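Long-range contacts in mandelate racemase/muconate lactonizing enzyme-like protein (Rubrobacter xylanophilus DSM 9941, PDB 3CYJ), which belongs to the mandelate racemase/muconate lactonizing enzyme group of the enolase superfamily and holds a sodium ion in its TIM-barrel domain: residues Arg162-Val167 / Glu190-Ala195; Tyr219-Val224 / Ala244-Glu249; Leu119-Ala124 / Pro348-Glu353. All coordinates share one frame; numbering follows the deposited sequence.

In the fold
From the N terminus the chain builds an antiparallel sheet and helices, then reaches residues 119-124, where contact 3 opens. Its partner, 348-353, comes 224 residues later, so it closes a loop that spans the barrel. Within that loop contacts 1 and 2 follow in series and do not cross: each closes a short beta-alpha-beta loop, 162-167 with 190-195 and then 219-224 with 244-249. Strands 190-194 and 219-221 are neighbours in the barrel sheet; the two contacts touch, and both supply ligands of the sodium ion. Contact 3 lies about 30 Å from contact 1 and 31 Å from contact 2, centre to centre, and joins the N-terminal part to the C-terminal return of the chain.

Contact 1 (Arg162-Val167 / Glu190-Ala195); sequences RVKMKV and ELMVDA. With NA (sodium ion), chain E.
Asp194 and Lys166 meet through their charged ends where two parallel strands, 162-166 and 190-194, finish side by side; with helix 174-185 they form a beta-alpha-beta unit of the enolase-type TIM barrel. Asp194 buries more surface here than any other residue, and its CG stands anti to the backbone N (chi1 -177°), which carries OD2 to the sodium ion at 2.5 Å. Lys166 NZ forms a salt bridge to the same OD2 at 3.1 Å, arriving from above the carboxylate plane, while OD1 is taken by the backbone N of Asn196. The main chain of Asp194 is gripped too: its N donates to Met165 O, and its O accepts from Val167 N at 3.0 Å. Val167 lays CG1 against Val193 CG1 at 3.9 Å and CG2 against Asp194 O (3.6 Å) and Ala195 CB. Val163 CG2 and Met165 CG rest on Leu191 CD1, on the face covered by helices 145-157 and 174-185. Met192 lies on the other face, its CB 3.7 Å from Lys164 CG, the two side chains crossing at about a right angle; Lys164 NZ runs on to salt bridges with Glu221 and Glu317. Met192 N donates to Val163 O at 2.8 Å.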
loop_
_atom_site.group_PDB
_atom_site.type_symbol
_atom_site.label_atom_id
_atom_site.label_comp_id
_atom_site.label_asym_id
_atom_site.label_seq_id
_atom_site.Cartn_x
_atom_site.Cartn_y
_atom_site.Cartn_z
ATOM N N ARG A 162 -9.203 -37.825 7.728
ATOM C CA ARG A 162 -8.577 -36.865 6.821
ATOM C C ARG A 162 -7.480 -37.558 6.032
ATOM O O ARG A 162 -6.600 -38.207 6.593
ATOM C CB ARG A 162 -7.950 -35.712 7.599
ATOM C CG ARG A 162 -8.937 -34.839 8.349
ATOM C CD ARG A 162 -8.282 -34.066 9.561
ATOM N NE ARG A 162 -7.611 -34.988 10.500
ATOM C CZ ARG A 162 -8.140 -35.404 11.651
ATOM N NH1 ARG A 162 -9.352 -34.988 12.007
ATOM N NH2 ARG A 162 -7.474 -36.241 12.450
ATOM N N VAL A 163 -7.536 -37.421 4.720
ATOM C CA VAL A 163 -6.513 -38.001 3.879
ATOM C C VAL A 163 -6.028 -37.004 2.830
ATOM O O VAL A 163 -6.856 -36.200 2.284
ATOM C CB VAL A 163 -6.956 -39.338 3.185
ATOM C CG1 VAL A 163 -7.208 -40.455 4.214
ATOM C CG2 VAL A 163 -8.118 -39.129 2.249
ATOM N N LYS A 164 -4.710 -37.072 2.543
ATOM C CA LYS A 164 -4.110 -36.286 1.441
ATOM C C LYS A 164 -3.515 -37.111 0.290
ATOM O O LYS A 164 -2.890 -38.142 0.493
ATOM C CB LYS A 164 -3.071 -35.251 1.987
ATOM C CG LYS A 164 -2.656 -34.118 1.007
ATOM C CD LYS A 164 -1.663 -33.089 1.697
ATOM C CE LYS A 164 -0.244 -33.697 1.735
ATOM N NZ LYS A 164 0.785 -32.918 2.440
ATOM N N MET A 165 -3.720 -36.633 -0.929
ATOM C CA MET A 165 -3.185 -37.252 -2.153
ATOM C C MET A 165 -2.440 -36.203 -3.054
ATOM O O MET A 165 -2.603 -34.989 -2.892
ATOM C CB MET A 165 -4.306 -37.953 -2.941
ATOM C CG MET A 165 -5.500 -37.074 -3.321
ATOM S SD MET A 165 -6.747 -37.771 -4.499
ATOM C CE MET A 165 -5.798 -38.054 -6.001
ATOM N N LYS A 166 -1.615 -36.688 -3.980
ATOM C CA LYS A 166 -0.953 -35.845 -4.958
ATOM C C LYS A 166 -1.766 -35.628 -6.230
ATOM O O LYS A 166 -2.480 -36.513 -6.704
ATOM C CB LYS A 166 0.401 -36.449 -5.316
ATOM C CG LYS A 166 1.267 -36.890 -4.126
ATOM C CD LYS A 166 1.536 -35.747 -3.185
ATOM C CE LYS A 166 2.850 -35.945 -2.471
ATOM N NZ LYS A 166 2.856 -35.151 -1.233
ATOM N N VAL A 167 -1.659 -34.419 -6.777
ATOM C CA VAL A 167 -2.273 -34.051 -8.059
ATOM C C VAL A 167 -1.261 -33.238 -8.854
ATOM O O VAL A 167 -0.273 -32.729 -8.308
ATOM C CB VAL A 167 -3.538 -33.095 -7.893
ATOM C CG1 VAL A 167 -4.707 -33.830 -7.345
ATOM C CG2 VAL A 167 -3.169 -31.837 -7.042
ATOM N N GLU A 190 -12.490 -36.046 4.969
ATOM C CA GLU A 190 -11.934 -34.874 4.324
ATOM C C GLU A 190 -10.887 -35.254 3.278
ATOM O O GLU A 190 -9.957 -36.030 3.560
ATOM C CB GLU A 190 -11.315 -33.956 5.396
ATOM C CG GLU A 190 -10.947 -32.567 4.900
ATOM C CD GLU A 190 -9.969 -31.832 5.841
ATOM O OE1 GLU A 190 -10.143 -32.008 7.095
ATOM O OE2 GLU A 190 -9.065 -31.072 5.314
ATOM N N LEU A 191 -11.051 -34.745 2.064
ATOM C CA LEU A 191 -10.058 -35.040 1.027
ATOM C C LEU A 191 -9.166 -33.837 0.712
ATOM O O LEU A 191 -9.661 -32.807 0.292
ATOM C CB LEU A 191 -10.704 -35.601 -0.254
ATOM C CG LEU A 191 -9.776 -36.005 -1.408
ATOM C CD1 LEU A 191 -8.720 -37.115 -1.053
ATOM C CD2 LEU A 191 -10.553 -36.337 -2.669
ATOM N N MET A 192 -7.848 -33.998 0.885
ATOM C CA MET A 192 -6.893 -32.929 0.748
ATOM C C MET A 192 -5.986 -33.226 -0.448
ATOM O O MET A 192 -5.630 -34.378 -0.688
ATOM C CB MET A 192 -6.039 -32.893 2.030
ATOM C CG MET A 192 -6.839 -32.881 3.419
ATOM S SD MET A 192 -5.866 -33.357 4.839
ATOM C CE MET A 192 -4.671 -32.012 4.827
ATOM N N VAL A 193 -5.601 -32.197 -1.212
ATOM C CA VAL A 193 -4.652 -32.395 -2.343
ATOM C C VAL A 193 -3.343 -31.594 -2.204
ATOM O O VAL A 193 -3.305 -30.526 -1.587
ATOM C CB VAL A 193 -5.308 -32.223 -3.761
ATOM C CG1 VAL A 193 -6.539 -33.228 -3.971
ATOM C CG2 VAL A 193 -5.690 -30.772 -4.040
ATOM N N ASP A 194 -2.276 -32.124 -2.792
ATOM C CA ASP A 194 -0.990 -31.492 -2.761
ATOM C C ASP A 194 -0.454 -31.463 -4.192
ATOM O O ASP A 194 -0.355 -32.505 -4.822
ATOM C CB ASP A 194 -0.061 -32.235 -1.799
ATOM C CG ASP A 194 1.315 -31.570 -1.659
ATOM O OD1 ASP A 194 1.655 -30.523 -2.304
ATOM O OD2 ASP A 194 2.127 -32.140 -0.925
ATOM N N ALA A 195 -0.100 -30.263 -4.684
ATOM C CA ALA A 195 0.324 -30.087 -6.087
ATOM C C ALA A 195 1.861 -29.974 -6.173
ATOM O O ALA A 195 2.447 -30.034 -7.274
ATOM C CB ALA A 195 -0.353 -28.858 -6.703
HETATM NA NA NA E . 3.963 -30.645 -0.256
#

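Contact 2 (Tyr219-Val224 / Ala244-Glu249); sequences YLEEPV and AIAAGE. With NA (sodium ion), chain E.
Leu220 is hydrogen-bonded through its N to Ala244 O (2.8 Å) and through its O to Ala246 N, across two parallel strands, 219-221 and 244-247, of the barrel sheet, joined by helix 229-238 as a beta-alpha-beta unit. Glu222 N then reaches Ala246 O at 2.9 Å, past the end of strand 219-221. Apolar contacts line both faces. CB of Ala246 sits 3.4 Å from Tyr219 CZ, placed obliquely to the ring, whose OH is hydrogen-bonded to Gln268 OE1; on the other face the Leu220 and Ile245 side chains lie side by side, with CB of the first 4.0 Å from CD1 of the second. One water donates to Glu222 OE2 and accepts from Gly248 N, tying the two loops together. Glu222 OE2 is modelled 2.8 Å from Glu249 OE1 and 2.9 Å from Glu249 CG, the latter too short, so their fit is doubtful; Glu249 OE2 pairs with Arg273. Consecutive acids bind the sodium ion, Glu221 OE2 at 2.6 Å and Glu222 OE1 at 2.7 Å, with Asp194 completing the protein ligands; the ion thus lies at the C-terminal end of the strands and probably offsets part of the acids' negative charge.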
loop_
_atom_site.group_PDB
_atom_site.type_symbol
_atom_site.label_atom_id
_atom_site.label_comp_id
_atom_site.label_asym_id
_atom_site.label_seq_id
_atom_site.Cartn_x
_atom_site.Cartn_y
_atom_site.Cartn_z
ATOM N N TYR A 219 -8.672 -28.738 0.840
ATOM C CA TYR A 219 -7.279 -28.358 1.141
ATOM C C TYR A 219 -6.486 -28.462 -0.128
ATOM O O TYR A 219 -6.527 -29.484 -0.817
ATOM C CB TYR A 219 -6.728 -29.337 2.149
ATOM C CG TYR A 219 -5.385 -29.028 2.819
ATOM C CD1 TYR A 219 -5.362 -28.404 4.060
ATOM C CD2 TYR A 219 -4.151 -29.508 2.299
ATOM C CE1 TYR A 219 -4.176 -28.159 4.737
ATOM C CE2 TYR A 219 -2.938 -29.291 2.991
ATOM C CZ TYR A 219 -2.977 -28.620 4.209
ATOM O OH TYR A 219 -1.848 -28.345 4.966
ATOM N N LEU A 220 -5.786 -27.378 -0.459
ATOM C CA LEU A 220 -4.967 -27.330 -1.661
ATOM C C LEU A 220 -3.577 -26.856 -1.242
ATOM O O LEU A 220 -3.390 -25.689 -0.972
ATOM C CB LEU A 220 -5.581 -26.406 -2.743
ATOM C CG LEU A 220 -4.698 -26.155 -3.998
ATOM C CD1 LEU A 220 -4.094 -27.491 -4.555
ATOM C CD2 LEU A 220 -5.400 -25.386 -5.095
ATOM N N GLU A 221 -2.614 -27.786 -1.224
ATOM C CA GLU A 221 -1.276 -27.494 -0.790
ATOM C C GLU A 221 -0.302 -27.196 -1.969
ATOM O O GLU A 221 -0.296 -27.896 -2.996
ATOM C CB GLU A 221 -0.752 -28.649 0.043
ATOM C CG GLU A 221 0.539 -28.281 0.721
ATOM C CD GLU A 221 1.212 -29.492 1.371
ATOM O OE1 GLU A 221 0.488 -30.469 1.726
ATOM O OE2 GLU A 221 2.468 -29.458 1.507
ATOM N N GLU A 222 0.513 -26.150 -1.802
ATOM C CA GLU A 222 1.550 -25.821 -2.773
ATOM C C GLU A 222 1.057 -25.774 -4.214
ATOM O O GLU A 222 1.666 -26.380 -5.109
ATOM C CB GLU A 222 2.716 -26.793 -2.647
ATOM C CG GLU A 222 3.569 -26.485 -1.396
ATOM C CD GLU A 222 4.691 -27.522 -1.116
ATOM O OE1 GLU A 222 4.766 -28.566 -1.808
ATOM O OE2 GLU A 222 5.495 -27.299 -0.173
ATOM N N PRO A 223 -0.014 -24.989 -4.451
ATOM C CA PRO A 223 -0.532 -24.979 -5.813
ATOM C C PRO A 223 0.527 -24.381 -6.768
ATOM O O PRO A 223 0.632 -24.822 -7.916
ATOM C CB PRO A 223 -1.748 -24.071 -5.722
ATOM C CG PRO A 223 -1.460 -23.129 -4.506
ATOM C CD PRO A 223 -0.660 -23.980 -3.551
ATOM N N VAL A 224 1.251 -23.357 -6.305
ATOM C CA VAL A 224 2.321 -22.761 -7.094
ATOM C C VAL A 224 3.616 -22.913 -6.317
ATOM O O VAL A 224 3.580 -23.310 -5.140
ATOM C CB VAL A 224 2.070 -21.254 -7.438
ATOM C CG1 VAL A 224 0.876 -21.115 -8.350
ATOM C CG2 VAL A 224 1.956 -20.385 -6.161
ATOM N N ALA A 244 -8.905 -24.713 1.852
ATOM C CA ALA A 244 -7.778 -24.002 2.457
ATOM C C ALA A 244 -6.489 -24.025 1.596
ATOM O O ALA A 244 -6.081 -25.067 1.063
ATOM C CB ALA A 244 -7.507 -24.559 3.831
ATOM N N ILE A 245 -5.897 -22.860 1.397
ATOM C CA ILE A 245 -4.651 -22.785 0.640
ATOM C C ILE A 245 -3.535 -22.968 1.624
ATOM O O ILE A 245 -3.438 -22.198 2.544
ATOM C CB ILE A 245 -4.524 -21.451 -0.159
ATOM C CG1 ILE A 245 -5.687 -21.293 -1.186
ATOM C CG2 ILE A 245 -3.156 -21.342 -0.841
ATOM C CD1 ILE A 245 -5.794 -22.453 -2.314
ATOM N N ALA A 246 -2.718 -24.019 1.477
ATOM C CA ALA A 246 -1.625 -24.290 2.458
ATOM C C ALA A 246 -0.220 -24.292 1.813
ATOM O O ALA A 246 -0.053 -24.690 0.648
ATOM C CB ALA A 246 -1.847 -25.627 3.175
ATOM N N ALA A 247 0.790 -23.873 2.590
ATOM C CA ALA A 247 2.168 -23.887 2.101
ATOM C C ALA A 247 3.107 -23.780 3.265
ATOM O O ALA A 247 2.669 -23.429 4.342
ATOM C CB ALA A 247 2.388 -22.759 1.113
ATOM N N GLY A 248 4.386 -24.105 3.067
ATOM C CA GLY A 248 5.357 -23.862 4.108
ATOM C C GLY A 248 6.554 -24.741 4.385
ATOM O O GLY A 248 7.431 -24.345 5.197
ATOM N N GLU A 249 6.646 -25.921 3.795
ATOM C CA GLU A 249 7.871 -26.732 4.072
ATOM C C GLU A 249 9.301 -26.163 3.830
ATOM O O GLU A 249 10.250 -26.631 4.450
ATOM C CB GLU A 249 7.797 -28.085 3.400
ATOM C CG GLU A 249 7.363 -28.014 1.939
ATOM C CD GLU A 249 7.603 -29.307 1.236
ATOM O OE1 GLU A 249 6.822 -29.690 0.329
ATOM O OE2 GLU A 249 8.597 -29.958 1.616
HETATM NA NA NA E . 3.963 -30.645 -0.256
HETATM O O HOH W 1 5.921 -24.833 0.687
#

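Contact 3 (Leu119-Ala124 / Pro348-Glu353); sequences LPLADA and PGLGLE
Pro120 and Gly349 form a single backbone bridge, in which Gly349 N donates to Leu119 O at 2.7 Å and Gly349 O accepts from Leu121 N at 2.8 Å. The second donor stands well above the carbonyl plane of Gly349. Between the two bonds Pro120 brings its CA to 3.5 Å from the same Gly349 O, and it occupies the N-cap position of the short helix 121-124. Gly349 takes the second place of a type II' beta turn from Pro348 to Gly351, where its backbone angles (phi 54°, psi -142°) suit glycine; the turn's own bond, Gly351 N to Pro348 O, is weak. In the two-part fold of the enolase superfamily, this returning C-terminal part meets the region following helix 97-116, whose Asp111 accepts a hydrogen bond from Leu350 N. Among the side chains, Leu121 and Leu350 lie alongside each other, pointing the same way; their CD2 methyls are modelled 3.3 Å apart, closer than usual, so the exact fit is doubtful. His305 packs on both leucines. At the other end of the bridge Pro348 sets CB against Leu119 O at 3.7 Å, while Leu119 packs on Leu117 of a neighbouring subunit.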
loop_
_atom_site.group_PDB
_atom_site.type_symbol
_atom_site.label_atom_id
_atom_site.label_comp_id
_atom_site.label_asym_id
_atom_site.label_seq_id
_atom_site.Cartn_x
_atom_site.Cartn_y
_atom_site.Cartn_z
ATOM N N LEU A 119 11.233 -37.754 31.479
ATOM C CA LEU A 119 9.890 -37.392 30.975
ATOM C C LEU A 119 9.694 -37.786 29.517
ATOM O O LEU A 119 10.649 -37.749 28.744
ATOM C CB LEU A 119 9.667 -35.881 31.097
ATOM C CG LEU A 119 9.543 -35.306 32.510
ATOM C CD1 LEU A 119 9.400 -33.810 32.499
ATOM C CD2 LEU A 119 8.412 -35.991 33.328
ATOM N N PRO A 120 8.472 -38.176 29.134
ATOM C CA PRO A 120 8.134 -38.143 27.694
ATOM C C PRO A 120 8.452 -36.737 27.106
ATOM O O PRO A 120 8.335 -35.731 27.825
ATOM C CB PRO A 120 6.616 -38.362 27.680
ATOM C CG PRO A 120 6.282 -38.970 29.073
ATOM C CD PRO A 120 7.283 -38.361 29.997
ATOM N N LEU A 121 8.887 -36.658 25.844
ATOM C CA LEU A 121 9.304 -35.351 25.309
ATOM C C LEU A 121 8.177 -34.309 25.409
ATOM O O LEU A 121 8.404 -33.166 25.817
ATOM C CB LEU A 121 9.823 -35.464 23.857
ATOM C CG LEU A 121 10.341 -34.145 23.248
ATOM C CD1 LEU A 121 11.290 -33.460 24.174
ATOM C CD2 LEU A 121 10.992 -34.350 21.867
ATOM N N ALA A 122 6.960 -34.732 25.075
ATOM C CA ALA A 122 5.810 -33.860 25.135
ATOM C C ALA A 122 5.685 -33.208 26.501
ATOM O O ALA A 122 5.342 -32.013 26.594
ATOM C CB ALA A 122 4.583 -34.608 24.771
ATOM N N ASP A 123 6.017 -33.945 27.564
ATOM C CA ASP A 123 5.972 -33.406 28.930
ATOM C C ASP A 123 7.127 -32.485 29.286
ATOM O O ASP A 123 7.002 -31.677 30.210
ATOM C CB ASP A 123 5.856 -34.537 29.966
ATOM C CG ASP A 123 4.465 -35.176 29.970
ATOM O OD1 ASP A 123 4.399 -36.428 30.107
ATOM O OD2 ASP A 123 3.440 -34.433 29.798
ATOM N N ALA A 124 8.248 -32.589 28.571
ATOM C CA ALA A 124 9.378 -31.680 28.815
ATOM C C ALA A 124 9.214 -30.311 28.093
ATOM O O ALA A 124 9.911 -29.333 28.387
ATOM C CB ALA A 124 10.713 -32.347 28.425
ATOM N N PRO A 348 10.128 -42.376 28.145
ATOM C CA PRO A 348 10.708 -41.062 28.196
ATOM C C PRO A 348 11.264 -40.616 26.819
ATOM O O PRO A 348 11.450 -41.452 25.900
ATOM C CB PRO A 348 11.860 -41.233 29.203
ATOM C CG PRO A 348 12.327 -42.570 28.923
ATOM C CD PRO A 348 11.120 -43.402 28.511
ATOM N N GLY A 349 11.512 -39.311 26.708
ATOM C CA GLY A 349 11.834 -38.681 25.439
ATOM C C GLY A 349 10.781 -38.992 24.380
ATOM O O GLY A 349 9.562 -39.100 24.674
ATOM N N LEU A 350 11.274 -39.194 23.159
ATOM C CA LEU A 350 10.466 -39.555 22.009
ATOM C C LEU A 350 9.944 -40.980 22.096
ATOM O O LEU A 350 9.085 -41.392 21.304
ATOM C CB LEU A 350 11.319 -39.394 20.728
ATOM C CG LEU A 350 11.653 -37.931 20.299
ATOM C CD1 LEU A 350 12.501 -37.889 19.019
ATOM C CD2 LEU A 350 10.338 -37.094 20.140
ATOM N N GLY A 351 10.502 -41.752 23.035
ATOM C CA GLY A 351 10.121 -43.155 23.232
ATOM C C GLY A 351 10.582 -44.019 22.070
ATOM O O GLY A 351 9.994 -45.073 21.811
ATOM N N LEU A 352 11.607 -43.555 21.347
ATOM C CA LEU A 352 12.083 -44.252 20.141
ATOM C C LEU A 352 13.450 -44.926 20.368
ATOM O O LEU A 352 14.384 -44.316 20.915
ATOM C CB LEU A 352 12.192 -43.281 18.939
ATOM C CG LEU A 352 10.940 -42.693 18.256
ATOM C CD1 LEU A 352 11.300 -41.578 17.218
ATOM C CD2 LEU A 352 9.989 -43.763 17.638
ATOM N N GLU A 353 13.556 -46.187 19.954
ATOM C CA GLU A 353 14.831 -46.932 20.068
ATOM C C GLU A 353 15.196 -47.549 18.731
ATOM O O GLU A 353 14.346 -48.123 18.052
ATOM C CB GLU A 353 14.764 -47.986 21.185
#